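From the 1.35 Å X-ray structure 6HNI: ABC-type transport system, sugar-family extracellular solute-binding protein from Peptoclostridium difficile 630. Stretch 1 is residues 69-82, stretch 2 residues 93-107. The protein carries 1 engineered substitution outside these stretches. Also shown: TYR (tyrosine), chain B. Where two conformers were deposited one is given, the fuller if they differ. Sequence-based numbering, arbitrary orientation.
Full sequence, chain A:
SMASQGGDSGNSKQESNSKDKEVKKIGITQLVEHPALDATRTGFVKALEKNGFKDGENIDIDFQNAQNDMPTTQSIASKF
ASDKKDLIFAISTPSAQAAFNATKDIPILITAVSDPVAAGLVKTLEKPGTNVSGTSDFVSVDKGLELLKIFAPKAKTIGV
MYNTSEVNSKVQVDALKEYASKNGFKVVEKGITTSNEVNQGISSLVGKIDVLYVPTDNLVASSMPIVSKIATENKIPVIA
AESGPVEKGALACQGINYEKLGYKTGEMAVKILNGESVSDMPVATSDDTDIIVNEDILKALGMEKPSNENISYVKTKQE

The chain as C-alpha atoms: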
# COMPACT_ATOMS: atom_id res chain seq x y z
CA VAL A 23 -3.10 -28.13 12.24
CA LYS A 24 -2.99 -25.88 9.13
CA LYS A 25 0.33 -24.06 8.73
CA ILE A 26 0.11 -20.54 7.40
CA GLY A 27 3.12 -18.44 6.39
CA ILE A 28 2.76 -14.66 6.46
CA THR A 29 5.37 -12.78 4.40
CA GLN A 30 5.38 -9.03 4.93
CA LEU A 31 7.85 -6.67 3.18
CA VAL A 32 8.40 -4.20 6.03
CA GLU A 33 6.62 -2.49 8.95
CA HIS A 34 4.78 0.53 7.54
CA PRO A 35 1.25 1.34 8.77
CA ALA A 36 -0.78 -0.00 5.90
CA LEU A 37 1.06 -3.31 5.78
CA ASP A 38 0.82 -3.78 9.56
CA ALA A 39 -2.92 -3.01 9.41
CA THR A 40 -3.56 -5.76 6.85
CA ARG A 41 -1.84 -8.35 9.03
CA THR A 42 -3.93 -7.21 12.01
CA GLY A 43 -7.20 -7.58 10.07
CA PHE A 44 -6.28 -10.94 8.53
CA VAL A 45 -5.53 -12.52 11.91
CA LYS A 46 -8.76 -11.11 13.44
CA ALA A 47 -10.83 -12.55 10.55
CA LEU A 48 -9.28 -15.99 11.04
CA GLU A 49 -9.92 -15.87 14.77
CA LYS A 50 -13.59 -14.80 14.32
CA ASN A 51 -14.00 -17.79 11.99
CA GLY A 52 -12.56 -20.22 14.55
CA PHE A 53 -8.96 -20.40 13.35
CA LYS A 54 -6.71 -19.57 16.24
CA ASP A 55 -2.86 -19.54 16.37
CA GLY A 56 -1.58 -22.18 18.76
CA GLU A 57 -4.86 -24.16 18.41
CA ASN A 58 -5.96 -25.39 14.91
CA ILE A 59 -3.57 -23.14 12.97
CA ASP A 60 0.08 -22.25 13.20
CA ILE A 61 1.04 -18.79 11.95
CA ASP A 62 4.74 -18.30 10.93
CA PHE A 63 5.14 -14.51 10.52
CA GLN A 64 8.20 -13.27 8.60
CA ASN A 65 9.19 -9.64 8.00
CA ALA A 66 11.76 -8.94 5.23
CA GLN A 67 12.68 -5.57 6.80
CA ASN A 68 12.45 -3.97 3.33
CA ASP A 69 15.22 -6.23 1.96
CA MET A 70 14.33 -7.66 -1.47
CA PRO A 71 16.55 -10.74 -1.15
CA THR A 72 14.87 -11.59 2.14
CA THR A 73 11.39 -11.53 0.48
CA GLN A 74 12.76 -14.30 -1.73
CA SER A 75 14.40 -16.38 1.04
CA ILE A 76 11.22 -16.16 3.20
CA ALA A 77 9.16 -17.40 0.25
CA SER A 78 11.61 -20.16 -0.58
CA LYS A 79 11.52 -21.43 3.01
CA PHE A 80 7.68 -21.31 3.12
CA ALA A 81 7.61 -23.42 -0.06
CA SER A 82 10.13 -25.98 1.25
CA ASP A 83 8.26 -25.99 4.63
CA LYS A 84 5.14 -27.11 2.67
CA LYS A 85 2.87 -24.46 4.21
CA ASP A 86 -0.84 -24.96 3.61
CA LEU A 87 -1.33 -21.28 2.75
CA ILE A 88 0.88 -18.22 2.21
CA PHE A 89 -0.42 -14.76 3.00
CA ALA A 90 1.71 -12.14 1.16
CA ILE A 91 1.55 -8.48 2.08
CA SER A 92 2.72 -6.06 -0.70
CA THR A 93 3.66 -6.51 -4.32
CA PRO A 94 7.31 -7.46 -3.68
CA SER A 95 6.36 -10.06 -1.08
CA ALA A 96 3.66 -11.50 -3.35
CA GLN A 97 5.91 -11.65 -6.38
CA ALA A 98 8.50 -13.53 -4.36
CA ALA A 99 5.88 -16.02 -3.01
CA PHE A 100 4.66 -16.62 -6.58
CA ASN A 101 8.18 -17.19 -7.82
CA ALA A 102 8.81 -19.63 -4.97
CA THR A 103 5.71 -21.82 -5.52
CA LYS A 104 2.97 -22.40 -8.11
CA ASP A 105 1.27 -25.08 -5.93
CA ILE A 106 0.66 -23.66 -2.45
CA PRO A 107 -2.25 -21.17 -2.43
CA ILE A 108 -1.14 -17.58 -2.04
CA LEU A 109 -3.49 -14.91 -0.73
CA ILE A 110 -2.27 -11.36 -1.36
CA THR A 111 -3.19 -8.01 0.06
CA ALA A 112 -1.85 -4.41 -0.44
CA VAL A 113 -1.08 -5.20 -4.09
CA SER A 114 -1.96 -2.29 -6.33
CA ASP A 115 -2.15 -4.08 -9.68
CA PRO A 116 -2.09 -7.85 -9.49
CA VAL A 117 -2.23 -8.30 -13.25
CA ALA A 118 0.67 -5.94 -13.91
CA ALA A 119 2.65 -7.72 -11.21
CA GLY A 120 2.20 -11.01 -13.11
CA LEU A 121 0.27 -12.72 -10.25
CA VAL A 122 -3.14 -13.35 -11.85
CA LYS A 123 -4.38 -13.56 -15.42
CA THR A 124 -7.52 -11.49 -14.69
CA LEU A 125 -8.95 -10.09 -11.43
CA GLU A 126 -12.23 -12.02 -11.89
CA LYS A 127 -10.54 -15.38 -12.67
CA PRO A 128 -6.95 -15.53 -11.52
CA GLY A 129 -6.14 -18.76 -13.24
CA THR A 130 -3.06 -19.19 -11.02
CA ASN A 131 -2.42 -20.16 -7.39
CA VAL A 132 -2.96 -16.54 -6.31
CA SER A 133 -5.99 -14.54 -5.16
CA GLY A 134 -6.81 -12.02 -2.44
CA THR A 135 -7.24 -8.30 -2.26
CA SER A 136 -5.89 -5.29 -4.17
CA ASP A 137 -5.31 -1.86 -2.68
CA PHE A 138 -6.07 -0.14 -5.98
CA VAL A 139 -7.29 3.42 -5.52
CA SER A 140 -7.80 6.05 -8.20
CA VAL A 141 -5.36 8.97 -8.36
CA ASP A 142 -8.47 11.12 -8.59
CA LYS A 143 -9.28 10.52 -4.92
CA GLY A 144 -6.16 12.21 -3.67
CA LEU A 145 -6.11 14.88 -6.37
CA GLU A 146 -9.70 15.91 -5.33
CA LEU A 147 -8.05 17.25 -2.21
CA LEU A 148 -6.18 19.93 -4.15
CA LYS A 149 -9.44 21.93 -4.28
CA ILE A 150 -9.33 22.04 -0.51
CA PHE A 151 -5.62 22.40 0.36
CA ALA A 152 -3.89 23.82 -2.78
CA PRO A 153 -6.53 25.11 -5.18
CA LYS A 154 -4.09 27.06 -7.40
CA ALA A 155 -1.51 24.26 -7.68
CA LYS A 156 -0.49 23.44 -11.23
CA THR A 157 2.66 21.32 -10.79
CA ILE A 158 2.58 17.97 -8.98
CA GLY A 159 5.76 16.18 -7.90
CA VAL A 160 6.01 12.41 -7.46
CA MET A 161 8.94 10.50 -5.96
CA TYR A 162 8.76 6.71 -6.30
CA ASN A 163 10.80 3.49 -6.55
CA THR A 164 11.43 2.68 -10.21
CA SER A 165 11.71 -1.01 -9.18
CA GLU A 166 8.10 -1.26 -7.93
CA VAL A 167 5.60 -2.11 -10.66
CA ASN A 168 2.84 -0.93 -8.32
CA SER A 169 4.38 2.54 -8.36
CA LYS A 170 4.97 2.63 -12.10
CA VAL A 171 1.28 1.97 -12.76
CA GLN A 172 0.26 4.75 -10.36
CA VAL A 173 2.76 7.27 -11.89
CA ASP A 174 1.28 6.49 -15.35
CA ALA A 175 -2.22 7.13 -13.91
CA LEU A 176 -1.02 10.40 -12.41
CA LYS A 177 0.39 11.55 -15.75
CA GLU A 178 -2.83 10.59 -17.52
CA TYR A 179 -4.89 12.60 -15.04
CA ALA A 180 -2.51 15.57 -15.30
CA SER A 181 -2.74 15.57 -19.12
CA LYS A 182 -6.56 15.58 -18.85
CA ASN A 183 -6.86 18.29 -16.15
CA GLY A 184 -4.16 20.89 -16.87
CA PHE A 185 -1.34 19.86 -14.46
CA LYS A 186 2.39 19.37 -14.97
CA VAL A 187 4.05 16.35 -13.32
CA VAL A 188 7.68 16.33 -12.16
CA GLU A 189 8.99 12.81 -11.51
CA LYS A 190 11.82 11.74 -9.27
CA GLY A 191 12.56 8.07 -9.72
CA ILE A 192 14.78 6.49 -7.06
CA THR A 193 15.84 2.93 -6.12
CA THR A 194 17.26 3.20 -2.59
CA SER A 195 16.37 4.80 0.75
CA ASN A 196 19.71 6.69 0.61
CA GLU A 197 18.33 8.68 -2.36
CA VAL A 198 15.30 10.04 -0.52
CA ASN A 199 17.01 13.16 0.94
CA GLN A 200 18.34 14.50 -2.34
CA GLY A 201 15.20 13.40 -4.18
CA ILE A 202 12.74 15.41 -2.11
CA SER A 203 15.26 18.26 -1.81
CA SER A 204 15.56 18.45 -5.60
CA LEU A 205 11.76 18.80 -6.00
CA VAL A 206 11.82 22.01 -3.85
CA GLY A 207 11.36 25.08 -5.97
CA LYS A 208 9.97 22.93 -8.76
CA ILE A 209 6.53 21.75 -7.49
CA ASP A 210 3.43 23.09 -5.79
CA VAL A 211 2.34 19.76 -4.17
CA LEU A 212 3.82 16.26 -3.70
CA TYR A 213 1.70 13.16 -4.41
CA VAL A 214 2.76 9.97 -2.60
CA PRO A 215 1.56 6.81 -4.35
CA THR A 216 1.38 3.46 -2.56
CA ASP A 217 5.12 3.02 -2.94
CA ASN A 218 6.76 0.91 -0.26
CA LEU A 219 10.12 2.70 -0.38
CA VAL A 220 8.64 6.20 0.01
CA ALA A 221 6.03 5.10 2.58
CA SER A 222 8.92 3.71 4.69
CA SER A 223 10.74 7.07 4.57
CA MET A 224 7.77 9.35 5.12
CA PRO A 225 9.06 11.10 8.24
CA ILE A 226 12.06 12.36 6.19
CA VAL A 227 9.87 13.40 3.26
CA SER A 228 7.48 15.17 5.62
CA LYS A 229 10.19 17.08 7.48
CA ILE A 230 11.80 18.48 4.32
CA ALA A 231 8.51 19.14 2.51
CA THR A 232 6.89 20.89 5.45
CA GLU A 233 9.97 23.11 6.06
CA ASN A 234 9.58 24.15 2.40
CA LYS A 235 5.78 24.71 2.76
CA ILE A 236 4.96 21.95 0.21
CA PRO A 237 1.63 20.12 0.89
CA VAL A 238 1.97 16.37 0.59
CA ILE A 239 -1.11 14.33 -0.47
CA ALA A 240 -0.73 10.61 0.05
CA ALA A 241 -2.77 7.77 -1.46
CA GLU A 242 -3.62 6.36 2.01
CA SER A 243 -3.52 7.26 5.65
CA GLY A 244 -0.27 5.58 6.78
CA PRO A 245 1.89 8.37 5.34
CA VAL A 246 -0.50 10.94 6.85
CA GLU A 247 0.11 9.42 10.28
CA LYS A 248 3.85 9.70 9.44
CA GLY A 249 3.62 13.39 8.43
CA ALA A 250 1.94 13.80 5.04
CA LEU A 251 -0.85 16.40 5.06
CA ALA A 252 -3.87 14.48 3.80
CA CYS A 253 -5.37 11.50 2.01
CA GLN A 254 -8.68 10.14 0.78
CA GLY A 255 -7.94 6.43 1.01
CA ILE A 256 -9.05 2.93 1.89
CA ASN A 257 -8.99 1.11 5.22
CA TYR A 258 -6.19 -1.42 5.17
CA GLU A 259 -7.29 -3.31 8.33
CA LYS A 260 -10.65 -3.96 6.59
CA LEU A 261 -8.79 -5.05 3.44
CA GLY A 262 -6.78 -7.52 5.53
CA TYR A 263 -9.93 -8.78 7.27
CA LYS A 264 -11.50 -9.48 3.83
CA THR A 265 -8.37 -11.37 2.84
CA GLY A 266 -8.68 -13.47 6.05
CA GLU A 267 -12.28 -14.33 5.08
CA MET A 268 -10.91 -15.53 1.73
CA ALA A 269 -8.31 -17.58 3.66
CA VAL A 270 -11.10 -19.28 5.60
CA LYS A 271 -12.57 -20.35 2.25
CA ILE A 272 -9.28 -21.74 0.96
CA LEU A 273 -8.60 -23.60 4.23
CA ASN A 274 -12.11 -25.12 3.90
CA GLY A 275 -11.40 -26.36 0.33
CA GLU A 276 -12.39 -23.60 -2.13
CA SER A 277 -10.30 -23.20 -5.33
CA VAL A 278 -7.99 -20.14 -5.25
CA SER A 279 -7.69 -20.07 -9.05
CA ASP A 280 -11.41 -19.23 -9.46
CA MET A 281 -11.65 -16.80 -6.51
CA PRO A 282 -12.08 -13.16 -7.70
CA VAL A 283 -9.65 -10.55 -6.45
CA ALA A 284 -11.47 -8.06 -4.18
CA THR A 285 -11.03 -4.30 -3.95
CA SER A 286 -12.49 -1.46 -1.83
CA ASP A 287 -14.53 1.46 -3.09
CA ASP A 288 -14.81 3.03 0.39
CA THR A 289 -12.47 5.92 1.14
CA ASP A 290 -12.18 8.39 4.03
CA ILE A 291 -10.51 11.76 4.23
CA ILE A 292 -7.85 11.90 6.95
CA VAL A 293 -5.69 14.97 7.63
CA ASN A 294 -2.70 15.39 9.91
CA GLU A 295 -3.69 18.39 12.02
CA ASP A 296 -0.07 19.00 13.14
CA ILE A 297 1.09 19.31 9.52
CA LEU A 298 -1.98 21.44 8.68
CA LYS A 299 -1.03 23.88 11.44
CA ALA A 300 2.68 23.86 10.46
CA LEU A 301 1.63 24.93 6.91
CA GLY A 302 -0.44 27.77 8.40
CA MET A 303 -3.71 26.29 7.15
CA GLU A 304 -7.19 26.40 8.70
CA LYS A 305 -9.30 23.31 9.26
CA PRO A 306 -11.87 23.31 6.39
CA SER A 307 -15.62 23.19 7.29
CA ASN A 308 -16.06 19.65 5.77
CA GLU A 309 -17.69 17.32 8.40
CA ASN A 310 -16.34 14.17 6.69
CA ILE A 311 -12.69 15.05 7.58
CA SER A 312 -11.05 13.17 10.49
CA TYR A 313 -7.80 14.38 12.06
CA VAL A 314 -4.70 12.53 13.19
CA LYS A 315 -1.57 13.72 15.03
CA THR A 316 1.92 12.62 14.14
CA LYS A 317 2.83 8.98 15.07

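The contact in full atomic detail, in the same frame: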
# COMPACT_ATOMS: atom_id res chain seq x y z
N ASP A 69 14.11 -5.65 2.73
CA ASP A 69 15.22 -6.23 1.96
C ASP A 69 14.66 -7.16 0.88
O ASP A 69 14.08 -8.22 1.19
CB ASP A 69 16.09 -7.05 2.92
CG ASP A 69 17.37 -7.55 2.27
OD1 ASP A 69 18.19 -6.71 1.88
OD2 ASP A 69 17.50 -8.79 2.09
N MET A 70 14.87 -6.84 -0.38
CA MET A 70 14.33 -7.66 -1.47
C MET A 70 14.84 -9.09 -1.50
O MET A 70 14.01 -10.02 -1.65
CB MET A 70 14.45 -7.00 -2.83
CG MET A 70 13.68 -5.70 -2.92
SD MET A 70 11.91 -5.84 -2.69
CE MET A 70 11.58 -4.19 -2.11
N PRO A 71 16.12 -9.35 -1.21
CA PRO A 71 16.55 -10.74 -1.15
C PRO A 71 15.83 -11.57 -0.07
O PRO A 71 15.59 -12.79 -0.27
CB PRO A 71 18.03 -10.66 -0.84
CG PRO A 71 18.43 -9.38 -1.48
CD PRO A 71 17.27 -8.43 -1.31
N THR A 72 15.53 -10.91 1.05
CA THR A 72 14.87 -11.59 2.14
C THR A 72 13.44 -11.90 1.75
O THR A 72 12.90 -12.95 2.19
CB THR A 72 14.96 -10.78 3.44
OG1 THR A 72 16.35 -10.47 3.69
CG2 THR A 72 14.43 -11.55 4.63
N THR A 73 12.76 -11.11 0.93
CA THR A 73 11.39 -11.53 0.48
C THR A 73 11.51 -12.85 -0.24
O THR A 73 10.56 -13.72 -0.16
CB THR A 73 10.68 -10.51 -0.47
OG1 THR A 73 11.35 -10.40 -1.72
CG2 THR A 73 10.56 -9.18 0.18
N GLN A 74 12.60 -13.08 -0.95
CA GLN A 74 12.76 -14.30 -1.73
C GLN A 74 13.16 -15.47 -0.85
O GLN A 74 12.61 -16.58 -1.05
CB GLN A 74 13.82 -14.08 -2.82
CG GLN A 74 13.39 -12.99 -3.80
CD GLN A 74 12.46 -13.45 -4.89
OE1 GLN A 74 12.24 -14.64 -5.12
NE2 GLN A 74 11.89 -12.48 -5.62
N SER A 75 14.03 -15.28 0.12
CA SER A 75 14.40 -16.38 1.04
C SER A 75 13.22 -16.75 1.92
O SER A 75 13.08 -17.96 2.20
CB SER A 75 15.62 -16.04 1.88
OG SER A 75 15.45 -14.89 2.68
N ILE A 76 12.42 -15.81 2.38
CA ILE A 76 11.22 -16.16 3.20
C ILE A 76 10.36 -17.06 2.36
O ILE A 76 9.83 -18.08 2.87
CB ILE A 76 10.45 -14.88 3.62
CG1 ILE A 76 11.25 -14.08 4.69
CG2 ILE A 76 9.03 -15.20 4.04
CD1 ILE A 76 10.77 -12.68 4.92
N ALA A 77 10.09 -16.67 1.12
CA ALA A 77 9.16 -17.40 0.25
C ALA A 77 9.69 -18.76 -0.06
O ALA A 77 8.94 -19.77 -0.03
CB ALA A 77 8.89 -16.63 -1.02
N SER A 78 10.95 -18.89 -0.37
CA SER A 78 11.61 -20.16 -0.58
C SER A 78 11.42 -21.12 0.61
O SER A 78 11.13 -22.30 0.41
CB SER A 78 13.12 -19.95 -0.81
OG SER A 78 13.81 -21.18 -0.93
N LYS A 79 11.63 -20.61 1.82
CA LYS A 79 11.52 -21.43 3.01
C LYS A 79 10.05 -21.80 3.25
O LYS A 79 9.76 -22.95 3.64
CB LYS A 79 12.10 -20.67 4.21
CG LYS A 79 12.09 -21.42 5.52
CD LYS A 79 12.84 -22.72 5.40
CE LYS A 79 13.29 -23.31 6.75
NZ LYS A 79 12.19 -23.40 7.74
N PHE A 80 9.10 -20.92 3.03
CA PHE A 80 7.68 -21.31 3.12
C PHE A 80 7.35 -22.40 2.14
O PHE A 80 6.57 -23.36 2.51
CB PHE A 80 6.75 -20.13 2.84
CG PHE A 80 6.63 -19.10 3.91
CD1 PHE A 80 7.11 -19.28 5.20
CD2 PHE A 80 5.94 -17.92 3.64
CE1 PHE A 80 6.93 -18.32 6.18
CE2 PHE A 80 5.78 -16.96 4.62
CZ PHE A 80 6.29 -17.12 5.87
N ALA A 81 7.86 -22.40 0.93
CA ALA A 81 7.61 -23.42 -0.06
C ALA A 81 8.24 -24.75 0.38
O ALA A 81 7.57 -25.82 0.36
CB ALA A 81 8.07 -22.99 -1.44
N SER A 82 9.48 -24.73 0.82
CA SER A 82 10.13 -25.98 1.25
C SER A 82 9.55 -26.51 2.60
O SER A 82 9.58 -27.73 2.87
CB SER A 82 11.65 -25.81 1.24
OG SER A 82 12.07 -24.85 2.16
N THR A 93 3.29 -5.99 -3.03
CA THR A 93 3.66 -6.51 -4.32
C THR A 93 4.98 -7.29 -4.27
O THR A 93 5.06 -8.39 -4.79
CB THR A 93 3.60 -5.45 -5.42
OG1 THR A 93 2.27 -4.99 -5.58
CG2 THR A 93 4.12 -5.96 -6.74
N PRO A 94 6.07 -6.68 -3.75
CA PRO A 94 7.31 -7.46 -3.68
C PRO A 94 7.21 -8.80 -2.94
O PRO A 94 7.77 -9.82 -3.41
CB PRO A 94 8.32 -6.47 -3.05
CG PRO A 94 7.73 -5.12 -3.31
CD PRO A 94 6.24 -5.34 -3.20
N SER A 95 6.49 -8.80 -1.82
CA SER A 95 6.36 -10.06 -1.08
C SER A 95 5.54 -11.11 -1.85
O SER A 95 5.91 -12.28 -1.86
CB SER A 95 5.73 -9.75 0.27
OG SER A 95 6.49 -8.84 1.07
N ALA A 96 4.49 -10.64 -2.52
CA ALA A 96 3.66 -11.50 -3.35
C ALA A 96 4.37 -12.07 -4.55
O ALA A 96 4.23 -13.22 -4.91
CB ALA A 96 2.39 -10.78 -3.75
N GLN A 97 5.15 -11.19 -5.22
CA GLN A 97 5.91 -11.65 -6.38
C GLN A 97 6.93 -12.72 -5.99
O GLN A 97 7.08 -13.72 -6.72
CB GLN A 97 6.61 -10.48 -7.11
CG GLN A 97 5.63 -9.62 -7.83
CD GLN A 97 6.34 -8.48 -8.57
OE1 GLN A 97 7.12 -7.74 -7.95
NE2 GLN A 97 5.99 -8.30 -9.84
N ALA A 98 7.57 -12.53 -4.85
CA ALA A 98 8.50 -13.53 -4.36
C ALA A 98 7.81 -14.89 -4.05
O ALA A 98 8.33 -15.91 -4.37
CB ALA A 98 9.23 -13.03 -3.15
N ALA A 99 6.65 -14.81 -3.37
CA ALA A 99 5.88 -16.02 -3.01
C ALA A 99 5.50 -16.76 -4.31
O ALA A 99 5.70 -17.97 -4.41
CB ALA A 99 4.65 -15.60 -2.24
N PHE A 100 5.03 -16.02 -5.32
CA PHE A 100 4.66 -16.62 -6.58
C PHE A 100 5.84 -17.25 -7.33
O PHE A 100 5.72 -18.32 -7.94
CB PHE A 100 3.85 -15.62 -7.42
CG PHE A 100 3.29 -16.16 -8.72
CD1 PHE A 100 2.38 -17.23 -8.73
CD2 PHE A 100 3.63 -15.59 -9.94
CE1 PHE A 100 1.84 -17.68 -9.92
CE2 PHE A 100 3.09 -16.02 -11.12
CZ PHE A 100 2.18 -17.07 -11.12
N ASN A 101 7.01 -16.60 -7.27
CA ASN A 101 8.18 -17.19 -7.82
C ASN A 101 8.57 -18.47 -7.11
O ASN A 101 9.06 -19.39 -7.73
CB ASN A 101 9.36 -16.18 -7.76
CG ASN A 101 9.20 -15.01 -8.72
OD1 ASN A 101 8.39 -15.02 -9.64
ND2 ASN A 101 10.03 -14.01 -8.50
N ALA A 102 8.41 -18.49 -5.79
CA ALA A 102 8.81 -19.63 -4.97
C ALA A 102 7.95 -20.88 -5.16
O ALA A 102 8.47 -21.98 -5.05
CB ALA A 102 8.84 -19.27 -3.51
N THR A 103 6.66 -20.68 -5.41
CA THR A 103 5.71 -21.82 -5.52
C THR A 103 4.52 -21.51 -6.44
O THR A 103 3.92 -20.45 -6.34
CB THR A 103 5.21 -22.23 -4.10
OG1 THR A 103 4.34 -23.38 -4.23
CG2 THR A 103 4.48 -21.16 -3.41
N LYS A 104 4.18 -22.49 -7.27
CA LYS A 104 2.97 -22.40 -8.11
C LYS A 104 1.92 -23.37 -7.61
O LYS A 104 0.86 -23.47 -8.21
CB LYS A 104 3.24 -22.67 -9.58
CG LYS A 104 4.25 -21.75 -10.26
CD LYS A 104 3.78 -20.33 -10.40
CE LYS A 104 4.81 -19.49 -11.19
NZ LYS A 104 6.07 -19.47 -10.38
N ASP A 105 2.19 -24.03 -6.48
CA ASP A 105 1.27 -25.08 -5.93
C ASP A 105 0.55 -24.70 -4.64
O ASP A 105 -0.62 -25.02 -4.48
CB ASP A 105 2.02 -26.39 -5.70
CG ASP A 105 2.70 -26.89 -6.97
OD1 ASP A 105 2.06 -26.86 -8.05
OD2 ASP A 105 3.89 -27.28 -6.91
N ILE A 106 1.25 -24.08 -3.71
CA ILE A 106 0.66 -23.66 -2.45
C ILE A 106 -0.22 -22.44 -2.73
O ILE A 106 0.23 -21.47 -3.38
CB ILE A 106 1.74 -23.32 -1.42
CG1 ILE A 106 2.66 -24.51 -1.14
CG2 ILE A 106 1.18 -22.69 -0.12
CD1 ILE A 106 3.83 -24.19 -0.24
N PRO A 107 -1.44 -22.35 -2.21
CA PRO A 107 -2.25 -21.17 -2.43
C PRO A 107 -1.63 -19.96 -1.76
O PRO A 107 -1.17 -20.03 -0.62
CB PRO A 107 -3.62 -21.52 -1.80
CG PRO A 107 -3.31 -22.63 -0.93
CD PRO A 107 -2.22 -23.42 -1.47
N TYR B . 0.43 -0.86 -2.90
CA TYR B . 1.73 -1.34 -2.41
C TYR B . 2.13 -2.59 -3.19
O TYR B . 3.11 -3.22 -2.81
CB TYR B . 1.79 -1.46 -0.88
CG TYR B . 1.68 -0.14 -0.19
CD1 TYR B . 2.72 0.82 -0.33
CD2 TYR B . 0.58 0.25 0.53
CE1 TYR B . 2.59 2.06 0.23
CE2 TYR B . 0.44 1.49 1.09
CZ TYR B . 1.48 2.44 0.94
OH TYR B . 1.35 3.70 1.49
OXT TYR B . 1.55 -2.89 -4.20
O HOH W 1 7.79 -13.32 0.19

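Helices 70-82 and 93-102 pack at an angle of 42° between their N-to-C directions, and their axes approach to 8.2 Å. So close an approach rests on small side chains, chiefly alanines, and the contact buries 484 Å² in total without a direct hydrogen bond between the two stretches.

Ala 98 has the largest covered area, 57 Å². Its CA-to-CB bond points toward the first helix, and its methyl group sits against the backbone there, with CB 3.3 Å from Thr 73 O. The same CB lies 3.7 Å from Thr 73 OG1 and 3.7 Å from Gln 74 NE2. The hydroxyl of Thr 73 does not reach across for a partner; its OG1 donates to Met 70 O at 2.7 Å, within its own helix. The carbonyl of Thr 73 is instead linked to the second helix through a water, which donates to Thr 73 O at 2.8 Å and to Ser 95 O at 3.0 Å.

One turn further on, Ala 77 packs between Ala 98 and Ala 102. Its CB is 3.5 Å from Ala 98 O and 3.6 Å from Ala 102 CB, while Ala 102 CB also approaches Ala 77 O at 3.5 Å. Methyl groups thus meet the opposing backbone in both directions, and the CA atoms of Ala 77 and Ala 99 come within 4.8 Å.

Ala 81, with 52 Å² covered, extends the contact past the end of the second helix. Its CB lies 3.8 Å from Ala 102 O and 4.0 Å from Thr 103 CB, and its CA is 3.9 Å from Ile 106 CD1. Thr 103 OG1 accepts from Ile 106 N at 3.2 Å, bracing the turn that carries this isoleucine. Near the N-terminal ends, Met 70 SD meets Pro 94 CB at 3.7 Å.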